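Local coordinates for protein YcaO (Methanopyrus kandleri, PDB 6CIB) that binds ATP-type nucleotides and magnesium as a YcaO-family enzyme and probably uses them to activate peptide backbone amides for thioamidation, at residues A[40-45]-A[251-256]; A[191-196]-A[247-252]; A[228-233]-A[258-263]. All blocks are in the same frame, centred on the assembly; numbering follows the deposited sequence.

Overall arrangement
All three contacts are made by helix 241-260: contact 2 through 247-252, contact 1 through 251-256, contact 3 through the C-terminal end and the residues after it (258-263). Contacts 1 and 2, centres about 9 Å apart, merge into one apolar layer, where Ile45 CD1 lies 3.5 Å from Leu193 CD1. Contacts 1 and 3, about 10 Å between centres, are tied by a salt bridge, Asp40 OD1 to Arg261 NH2 at 2.7 Å. In contact 1 the Ile45 side chain is about 10 Å from ADP and about 5 Å from the side chain of Lys64, an ADP-binding residue; Arg41 NH1 binds the oxamic acid (O3, 2.9 Å). Contact 3 lies away from the nucleotide.

Contact 1 (A[40-45]-A[251-256]); sequences DRVGPI and EVAQGL. With OXM (oxamic acid), chain I.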
loop_
_atom_site.group_PDB
_atom_site.type_symbol
_atom_site.label_atom_id
_atom_site.label_comp_id
_atom_site.label_asym_id
_atom_site.label_seq_id
_atom_site.Cartn_x
_atom_site.Cartn_y
_atom_site.Cartn_z
ATOM N N ASP A 40 17.611 6.906 -8.692
ATOM C CA ASP A 40 18.103 5.599 -9.126
ATOM C C ASP A 40 17.350 5.167 -10.379
ATOM O O ASP A 40 16.320 5.741 -10.718
ATOM C CB ASP A 40 17.920 4.561 -8.002
ATOM C CG ASP A 40 18.942 4.725 -6.860
ATOM O OD1 ASP A 40 19.820 5.615 -6.947
ATOM O OD2 ASP A 40 18.862 3.961 -5.864
ATOM N N ARG A 41 17.876 4.170 -11.068
ATOM C CA ARG A 41 17.131 3.487 -12.114
ATOM C C ARG A 41 17.452 2.005 -12.002
ATOM O O ARG A 41 18.615 1.599 -12.105
ATOM C CB ARG A 41 17.473 4.036 -13.509
ATOM C CG ARG A 41 16.383 3.829 -14.576
ATOM C CD ARG A 41 16.685 4.535 -15.911
ATOM N NE ARG A 41 18.063 4.267 -16.276
ATOM C CZ ARG A 41 19.050 5.153 -16.333
ATOM N NH1 ARG A 41 18.845 6.456 -16.154
ATOM N NH2 ARG A 41 20.257 4.706 -16.619
ATOM N N VAL A 42 16.423 1.202 -11.766
ATOM C CA VAL A 42 16.612 -0.238 -11.620
ATOM C C VAL A 42 16.068 -0.874 -12.888
ATOM O O VAL A 42 14.849 -0.872 -13.124
ATOM C CB VAL A 42 15.952 -0.789 -10.331
ATOM C CG1 VAL A 42 16.098 -2.301 -10.247
ATOM C CG2 VAL A 42 16.568 -0.128 -9.097
ATOM N N GLY A 43 16.989 -1.393 -13.704
ATOM C CA GLY A 43 16.706 -1.742 -15.102
ATOM C C GLY A 43 16.083 -0.524 -15.758
ATOM O O GLY A 43 16.686 0.553 -15.727
ATOM N N PRO A 44 14.847 -0.661 -16.281
ATOM C CA PRO A 44 14.181 0.487 -16.903
ATOM C C PRO A 44 13.382 1.368 -15.928
ATOM O O PRO A 44 12.813 2.369 -16.370
ATOM C CB PRO A 44 13.223 -0.183 -17.887
ATOM C CG PRO A 44 12.807 -1.432 -17.176
ATOM C CD PRO A 44 14.006 -1.878 -16.364
ATOM N N ILE A 45 13.332 1.008 -14.638
ATOM C CA ILE A 45 12.435 1.678 -13.680
ATOM C C ILE A 45 13.120 2.780 -12.861
ATOM O O ILE A 45 14.048 2.501 -12.092
ATOM C CB ILE A 45 11.715 0.681 -12.716
ATOM C CG1 ILE A 45 10.880 -0.360 -13.496
ATOM C CG2 ILE A 45 10.863 1.431 -11.683
ATOM C CD1 ILE A 45 9.879 0.222 -14.492
ATOM N N GLU A 251 7.282 -2.175 -7.192
ATOM C CA GLU A 251 7.689 -2.393 -5.809
ATOM C C GLU A 251 8.980 -3.202 -5.705
ATOM O O GLU A 251 9.825 -2.894 -4.876
ATOM C CB GLU A 251 6.561 -3.013 -4.980
ATOM C CG GLU A 251 5.911 -2.021 -4.017
ATOM C CD GLU A 251 4.814 -2.632 -3.162
ATOM O OE1 GLU A 251 4.946 -3.802 -2.732
ATOM O OE2 GLU A 251 3.800 -1.937 -2.919
ATOM N N VAL A 252 9.135 -4.205 -6.575
ATOM C CA VAL A 252 10.399 -4.951 -6.698
ATOM C C VAL A 252 11.562 -4.005 -7.034
ATOM O O VAL A 252 12.579 -4.010 -6.343
ATOM C CB VAL A 252 10.279 -6.100 -7.718
ATOM C CG1 VAL A 252 11.644 -6.668 -8.082
ATOM C CG2 VAL A 252 9.384 -7.200 -7.168
ATOM N N ALA A 253 11.396 -3.176 -8.066
ATOM C CA ALA A 253 12.440 -2.208 -8.440
ATOM C C ALA A 253 12.798 -1.291 -7.266
ATOM O O ALA A 253 13.971 -1.079 -6.993
ATOM C CB ALA A 253 12.012 -1.392 -9.654
ATOM N N GLN A 254 11.778 -0.771 -6.579
ATOM C CA GLN A 254 11.955 0.020 -5.369
ATOM C C GLN A 254 12.746 -0.742 -4.294
ATOM O O GLN A 254 13.688 -0.190 -3.700
ATOM C CB GLN A 254 10.599 0.452 -4.820
ATOM C CG GLN A 254 10.664 1.373 -3.608
ATOM C CD GLN A 254 9.308 1.961 -3.275
ATOM O OE1 GLN A 254 9.066 3.150 -3.483
ATOM N NE2 GLN A 254 8.406 1.126 -2.799
ATOM N N GLY A 255 12.358 -2.001 -4.070
ATOM C CA GLY A 255 13.037 -2.889 -3.122
ATOM C C GLY A 255 14.515 -3.059 -3.440
ATOM O O GLY A 255 15.355 -2.971 -2.544
ATOM N N LEU A 256 14.826 -3.273 -4.720
ATOM C CA LEU A 256 16.210 -3.436 -5.167
ATOM C C LEU A 256 17.045 -2.185 -5.016
ATOM O O LEU A 256 18.219 -2.269 -4.630
ATOM C CB LEU A 256 16.275 -3.964 -6.605
ATOM C CG LEU A 256 15.702 -5.370 -6.819
ATOM C CD1 LEU A 256 15.533 -5.682 -8.296
ATOM C CD2 LEU A 256 16.563 -6.413 -6.125
HETATM C C1 OXM I . 16.601 9.453 -17.456
HETATM N N1 OXM I . 17.720 8.854 -17.851
HETATM O O1 OXM I . 16.068 10.348 -18.113
HETATM C C2 OXM I . 15.996 9.018 -16.195
HETATM O O2 OXM I . 15.151 9.756 -15.640
HETATM O O3 OXM I . 16.343 7.918 -15.704
#
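Val42 and Ile45 press on Ala253 from the two ends of a type II' beta turn, the hairpin turn joining antiparallel strands 34-42 and 45-54, which docks here on helix 241-260. The backbones come close, with the CA atoms of Val42 and Ala253 5.6 Å apart, because alanine adds only a methyl group. Ile45 lays its beta-branch over that methyl, Ile45 CG2 reaching Ala253 CB at 3.7 Å, while the rest of its side chain leads away toward Leu193 of helix 188-198. Val42 spans from Ala253 to Leu256, one helical turn on. Val42 CG1 stands anti to the backbone N (chi1 177°) and thereby faces Leu256, meeting Leu256 CD1 at 3.9 Å with the two side chains crossing at about a right angle; the other methyl, Val42 CG2, rests against Ala253 O at 3.5 Å. All four residues are buried, and the contact is mostly apolar packing, apart from the Val42 methyl on the Ala253 oxygen. The turn is closed by paired backbone bonds, Val42 N to Ile45 O and Ile45 N to Val42 O, and Gly43 takes the positive phi that favours glycine at this corner. Beside the packed face, Asp40 is bound to Ser257 and to Arg261 at the end of the same helix. Arg41 forms the solvent side, pointing away from helix 241-260; Pro44, though exposed, touches helix 188-198. The Arg41 chain bends at chi3 (46°) and brings its guanidinium edge-on to the bound oxamic acid, which Arg68 also holds. Arg41 NH1 gives a nearly straight hydrogen bond to the carboxylate atom O3 of the oxamic acid, 2.9 Å long with an N-H...O angle of 165°.

Contact 2 (A[191-196]-A[247-252]); sequences EELRRS and RALLEV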
loop_
_atom_site.group_PDB
_atom_site.type_symbol
_atom_site.label_atom_id
_atom_site.label_comp_id
_atom_site.label_asym_id
_atom_site.label_seq_id
_atom_site.Cartn_x
_atom_site.Cartn_y
_atom_site.Cartn_z
ATOM N N GLU A 191 5.155 -8.307 -19.711
ATOM C CA GLU A 191 6.137 -9.390 -19.832
ATOM C C GLU A 191 7.549 -8.867 -20.118
ATOM O O GLU A 191 8.521 -9.379 -19.560
ATOM C CB GLU A 191 5.691 -10.437 -20.874
ATOM C CG GLU A 191 6.674 -11.582 -21.176
ATOM C CD GLU A 191 7.077 -12.447 -19.978
ATOM O OE1 GLU A 191 6.402 -12.436 -18.919
ATOM O OE2 GLU A 191 8.093 -13.169 -20.106
ATOM N N GLU A 192 7.648 -7.839 -20.958
ATOM C CA GLU A 192 8.946 -7.237 -21.261
ATOM C C GLU A 192 9.560 -6.541 -20.039
ATOM O O GLU A 192 10.769 -6.662 -19.796
ATOM C CB GLU A 192 8.878 -6.304 -22.483
ATOM C CG GLU A 192 10.242 -5.953 -23.090
ATOM C CD GLU A 192 11.250 -7.111 -23.076
ATOM O OE1 GLU A 192 11.007 -8.144 -23.749
ATOM O OE2 GLU A 192 12.295 -6.986 -22.387
ATOM N N LEU A 193 8.718 -5.844 -19.270
ATOM C CA LEU A 193 9.154 -5.245 -18.005
ATOM C C LEU A 193 9.661 -6.304 -17.008
ATOM O O LEU A 193 10.747 -6.145 -16.447
ATOM C CB LEU A 193 8.051 -4.374 -17.387
ATOM C CG LEU A 193 8.260 -3.779 -15.983
ATOM C CD1 LEU A 193 9.565 -3.000 -15.855
ATOM C CD2 LEU A 193 7.076 -2.909 -15.592
ATOM N N ARG A 194 8.878 -7.365 -16.801
ATOM C CA ARG A 194 9.288 -8.485 -15.951
ATOM C C ARG A 194 10.649 -9.063 -16.383
ATOM O O ARG A 194 11.535 -9.234 -15.539
ATOM C CB ARG A 194 8.215 -9.578 -15.916
ATOM C CG ARG A 194 8.454 -10.647 -14.852
ATOM C CD ARG A 194 7.710 -11.939 -15.161
ATOM N NE ARG A 194 8.139 -12.572 -16.417
ATOM C CZ ARG A 194 9.264 -13.276 -16.587
ATOM N NH1 ARG A 194 9.535 -13.789 -17.783
ATOM N NH2 ARG A 194 10.130 -13.454 -15.592
ATOM N N ARG A 195 10.809 -9.338 -17.682
ATOM C CA ARG A 195 12.087 -9.813 -18.250
ATOM C C ARG A 195 13.213 -8.813 -18.030
ATOM O O ARG A 195 14.344 -9.203 -17.718
ATOM C CB ARG A 195 11.955 -10.086 -19.753
ATOM C CG ARG A 195 11.212 -11.360 -20.102
ATOM C CD ARG A 195 11.014 -11.464 -21.604
ATOM N NE ARG A 195 10.105 -12.559 -21.954
ATOM C CZ ARG A 195 9.799 -12.937 -23.194
ATOM N NH1 ARG A 195 10.323 -12.320 -24.252
ATOM N NH2 ARG A 195 8.956 -13.946 -23.377
ATOM N N SER A 196 12.895 -7.530 -18.193
ATOM C CA SER A 196 13.877 -6.466 -18.047
ATOM C C SER A 196 14.361 -6.346 -16.593
ATOM O O SER A 196 15.565 -6.192 -16.340
ATOM C CB SER A 196 13.314 -5.146 -18.566
ATOM O OG SER A 196 14.354 -4.218 -18.768
ATOM N N ARG A 247 2.171 -2.516 -10.472
ATOM C CA ARG A 247 2.470 -2.116 -9.097
ATOM C C ARG A 247 3.439 -3.057 -8.392
ATOM O O ARG A 247 4.375 -2.597 -7.752
ATOM C CB ARG A 247 1.190 -1.985 -8.290
ATOM C CG ARG A 247 0.407 -0.729 -8.598
ATOM C CD ARG A 247 -0.967 -0.787 -7.957
ATOM N NE ARG A 247 -1.508 0.564 -7.911
ATOM C CZ ARG A 247 -2.362 1.034 -7.004
ATOM N NH1 ARG A 247 -2.833 0.263 -6.017
ATOM N NH2 ARG A 247 -2.734 2.306 -7.091
ATOM N N ALA A 248 3.223 -4.365 -8.537
ATOM C CA ALA A 248 4.109 -5.389 -7.937
ATOM C C ALA A 248 5.546 -5.302 -8.471
ATOM O O ALA A 248 6.510 -5.342 -7.692
ATOM C CB ALA A 248 3.531 -6.787 -8.144
ATOM N N LEU A 249 5.677 -5.169 -9.791
ATOM C CA LEU A 249 6.984 -5.027 -10.450
ATOM C C LEU A 249 7.711 -3.742 -10.050
ATOM O O LEU A 249 8.921 -3.763 -9.807
ATOM C CB LEU A 249 6.840 -5.122 -11.978
ATOM C CG LEU A 249 6.492 -6.506 -12.541
ATOM C CD1 LEU A 249 6.061 -6.420 -13.999
ATOM C CD2 LEU A 249 7.638 -7.494 -12.394
ATOM N N LEU A 250 6.964 -2.640 -9.961
ATOM C CA LEU A 250 7.508 -1.361 -9.486
ATOM C C LEU A 250 7.998 -1.424 -8.030
ATOM O O LEU A 250 9.005 -0.810 -7.691
ATOM C CB LEU A 250 6.487 -0.227 -9.664
ATOM C CG LEU A 250 6.124 0.196 -11.096
ATOM C CD1 LEU A 250 5.029 1.246 -11.064
ATOM C CD2 LEU A 250 7.307 0.726 -11.889
ATOM N N GLU A 251 7.282 -2.175 -7.192
ATOM C CA GLU A 251 7.689 -2.393 -5.809
ATOM C C GLU A 251 8.980 -3.202 -5.705
ATOM O O GLU A 251 9.825 -2.894 -4.876
ATOM C CB GLU A 251 6.561 -3.013 -4.980
ATOM C CG GLU A 251 5.911 -2.021 -4.017
ATOM C CD GLU A 251 4.814 -2.632 -3.162
ATOM O OE1 GLU A 251 4.946 -3.802 -2.732
ATOM O OE2 GLU A 251 3.800 -1.937 -2.919
ATOM N N VAL A 252 9.135 -4.205 -6.575
ATOM C CA VAL A 252 10.399 -4.951 -6.698
ATOM C C VAL A 252 11.562 -4.005 -7.034
ATOM O O VAL A 252 12.579 -4.010 -6.343
ATOM C CB VAL A 252 10.279 -6.100 -7.718
ATOM C CG1 VAL A 252 11.644 -6.668 -8.082
ATOM C CG2 VAL A 252 9.384 -7.200 -7.168
#
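Arg194 and Leu249 bring helices 188-198 and 241-260 to their nearest backbone approach between these segments, CA to CA 6.9 Å. Leu249 contributes two methyls, each meeting a different residue. Leu249 CD1 is met tip to tip by Leu193, whose CG and CD2 both lie 4.0 Å from it; Leu193 has its CG anti to the backbone N (chi1 174°), which carries the branch out toward the facing helix. Leu249 CD2 instead lies against the root of Arg194, 4.0 Å from Arg194 CA and only slightly farther from CB and CG, so it is the aliphatic part of the arginine that joins the apolar layer. The layer is purely apolar between the two helices, which pack side by side within the YcaO family region, next to strands 203-209 and 217-224: Val204 and Leu206 of the first also touch Leu249, and the side chains of Ala248 and Val252 pack against the second. Beyond CG, Arg194 bends at chi3 (62°) and its charge turns back along its own helix to Glu191. It grips that carboxylate side-on, Arg194 NE to Glu191 OE1 at 3.0 Å and Arg194 NH1 to Glu191 OE2 at 2.8 Å, the NE bond almost straight and in the guanidinium plane although it arrives from above the carboxylate plane. Glu191 OE2 takes a second donor, Arg195 NE, on its anti side, while Arg194 NH1 comes from the syn side. Two guanidinium groups thus share one carboxylate, which would be expected to favour its ionised form. Arg194 NH2 is held by Glu198 and by the carbonyl oxygen of Val204.

Contact 3 (A[228-233]-A[258-263]); sequences VEEMVM and MARRGI
Glu230 reaches across to Arg260 in a salt bridge that joins the loop before strand 233-238 to the last turn of helix 241-260. From CB, the Glu230 chain sets CG anti to its own carbonyl carbon (chi1 -64°) and runs on extended, its end coming nearer the helix than its root. Glu230 CD stands 3.7 Å from Arg260 NE. At the tip Glu230 OE1 accepts from Arg260 NE at 3.2 Å and lies against Arg260 CG at 3.4 Å, while Glu230 OE2 is 3.5 Å from Arg260 NH2. The fit is imperfect: the two flat groups are tilted 38° apart, and NE meets OE1 from above the carboxylate plane with an N-H...O angle of 150°. An alanine at this position removes the carboxylate, and Arg260 would probably be left without its mate across the contact, its guanidinium freer to turn. Beside the ion pair, Ala259 CB sits 3.3 Å from Glu229 O, packing the loop close to the helix. Gly262, at positive phi, ends the helix in a Schellman motif, with Gly262 N bonded to Ala259 O and Ile263 N to Met258 O. Thr223 of strand 217-224 bonds to the loop backbone at Glu230 O and Val232 N, Val232 and Glu230 lean on Leu256 of helix 241-260, and Met231, a selenomethionine, packs on helix 282-288.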
loop_
_atom_site.group_PDB
_atom_site.type_symbol
_atom_site.label_atom_id
_atom_site.label_comp_id
_atom_site.label_asym_id
_atom_site.label_seq_id
_atom_site.Cartn_x
_atom_site.Cartn_y
_atom_site.Cartn_z
ATOM N N VAL A 228 21.379 -12.352 -1.356
ATOM C CA VAL A 228 20.168 -12.605 -0.569
ATOM C C VAL A 228 19.308 -11.346 -0.300
ATOM O O VAL A 228 18.081 -11.419 -0.298
ATOM C CB VAL A 228 20.503 -13.398 0.735
ATOM C CG1 VAL A 228 21.193 -12.525 1.786
ATOM C CG2 VAL A 228 19.264 -14.061 1.310
ATOM N N GLU A 229 19.960 -10.204 -0.095
ATOM C CA GLU A 229 19.287 -8.922 0.142
ATOM C C GLU A 229 18.518 -8.426 -1.088
ATOM O O GLU A 229 17.632 -7.578 -0.965
ATOM C CB GLU A 229 20.272 -7.847 0.640
ATOM C CG GLU A 229 21.667 -7.882 0.027
ATOM C CD GLU A 229 22.561 -8.971 0.619
ATOM O OE1 GLU A 229 23.011 -9.842 -0.158
ATOM O OE2 GLU A 229 22.805 -8.974 1.853
ATOM N N GLU A 230 18.853 -8.990 -2.250
ATOM C CA GLU A 230 18.189 -8.701 -3.521
ATOM C C GLU A 230 17.035 -9.657 -3.838
ATOM O O GLU A 230 16.457 -9.617 -4.933
ATOM C CB GLU A 230 19.220 -8.648 -4.648
ATOM C CG GLU A 230 20.194 -7.497 -4.437
ATOM C CD GLU A 230 20.875 -7.027 -5.697
ATOM O OE1 GLU A 230 21.698 -6.100 -5.580
ATOM O OE2 GLU A 230 20.599 -7.568 -6.786
HETATM N N MSE A 231 16.705 -10.504 -2.864
HETATM C CA MSE A 231 15.530 -11.367 -2.940
HETATM C C MSE A 231 14.456 -10.645 -2.188
HETATM O O MSE A 231 14.372 -10.712 -0.957
HETATM C CB MSE A 231 15.799 -12.770 -2.399
HETATM C CG MSE A 231 16.600 -13.527 -3.448
HETATM SE SE MSE A 231 17.029 -15.325 -2.770
HETATM C CE MSE A 231 15.236 -16.120 -2.874
ATOM N N VAL A 232 13.645 -9.917 -2.950
ATOM C CA VAL A 232 12.637 -9.023 -2.410
ATOM C C VAL A 232 11.268 -9.442 -2.939
ATOM O O VAL A 232 11.160 -10.305 -3.828
ATOM C CB VAL A 232 12.929 -7.529 -2.749
ATOM C CG1 VAL A 232 14.212 -7.035 -2.071
ATOM C CG2 VAL A 232 12.976 -7.284 -4.260
HETATM N N MSE A 233 10.227 -8.828 -2.392
HETATM C CA MSE A 233 8.860 -9.079 -2.843
HETATM C C MSE A 233 8.201 -7.766 -3.133
HETATM O O MSE A 233 8.480 -6.767 -2.477
HETATM C CB MSE A 233 8.064 -9.807 -1.763
HETATM C CG MSE A 233 8.632 -11.174 -1.400
HETATM SE SE MSE A 233 7.403 -12.004 -0.095
HETATM C CE MSE A 233 7.963 -10.940 1.453
HETATM N N MSE A 258 16.534 0.116 -2.703
HETATM C CA MSE A 258 16.741 0.210 -1.248
HETATM C C MSE A 258 17.822 -0.711 -0.744
HETATM O O MSE A 258 18.664 -0.299 0.073
HETATM C CB MSE A 258 15.476 -0.179 -0.482
HETATM C CG MSE A 258 14.247 0.592 -0.914
HETATM SE SE MSE A 258 14.379 2.415 -0.217
HETATM C CE MSE A 258 12.696 2.068 0.757
ATOM N N ALA A 259 17.798 -1.963 -1.210
ATOM C CA ALA A 259 18.767 -2.972 -0.772
ATOM C C ALA A 259 20.183 -2.601 -1.226
ATOM O O ALA A 259 21.134 -2.738 -0.459
ATOM C CB ALA A 259 18.368 -4.355 -1.272
ATOM N N ARG A 260 20.305 -2.096 -2.453
ATOM C CA ARG A 260 21.592 -1.665 -3.010
ATOM C C ARG A 260 22.169 -0.430 -2.319
ATOM O O ARG A 260 23.366 -0.178 -2.410
ATOM C CB ARG A 260 21.474 -1.420 -4.511
ATOM C CG ARG A 260 21.487 -2.694 -5.330
ATOM C CD ARG A 260 20.937 -2.439 -6.719
ATOM N NE ARG A 260 20.649 -3.702 -7.392
ATOM C CZ ARG A 260 20.414 -3.840 -8.696
ATOM N NH1 ARG A 260 20.439 -2.794 -9.506
ATOM N NH2 ARG A 260 20.161 -5.042 -9.192
ATOM N N ARG A 261 21.316 0.333 -1.636
ATOM C CA ARG A 261 21.758 1.449 -0.799
ATOM C C ARG A 261 21.851 1.055 0.681
ATOM O O ARG A 261 22.215 1.881 1.525
ATOM C CB ARG A 261 20.818 2.652 -0.957
ATOM C CG ARG A 261 20.992 3.390 -2.270
ATOM C CD ARG A 261 20.001 4.530 -2.419
ATOM N NE ARG A 261 20.265 5.231 -3.681
ATOM C CZ ARG A 261 21.176 6.190 -3.838
ATOM N NH1 ARG A 261 21.911 6.613 -2.811
ATOM N NH2 ARG A 261 21.352 6.728 -5.033
ATOM N N GLY A 262 21.509 -0.196 0.985
ATOM C CA GLY A 262 21.488 -0.708 2.362
ATOM C C GLY A 262 20.464 -0.045 3.273
ATOM O O GLY A 262 20.695 0.080 4.477
ATOM N N ILE A 263 19.347 0.400 2.696
ATOM C CA ILE A 263 18.223 0.961 3.460
ATOM C C ILE A 263 17.253 -0.182 3.769
ATOM O O ILE A 263 16.954 -0.998 2.890
ATOM C CB ILE A 263 17.515 2.112 2.691
ATOM C CG1 ILE A 263 18.496 3.251 2.385
ATOM C CG2 ILE A 263 16.315 2.646 3.476
ATOM C CD1 ILE A 263 18.077 4.153 1.238
#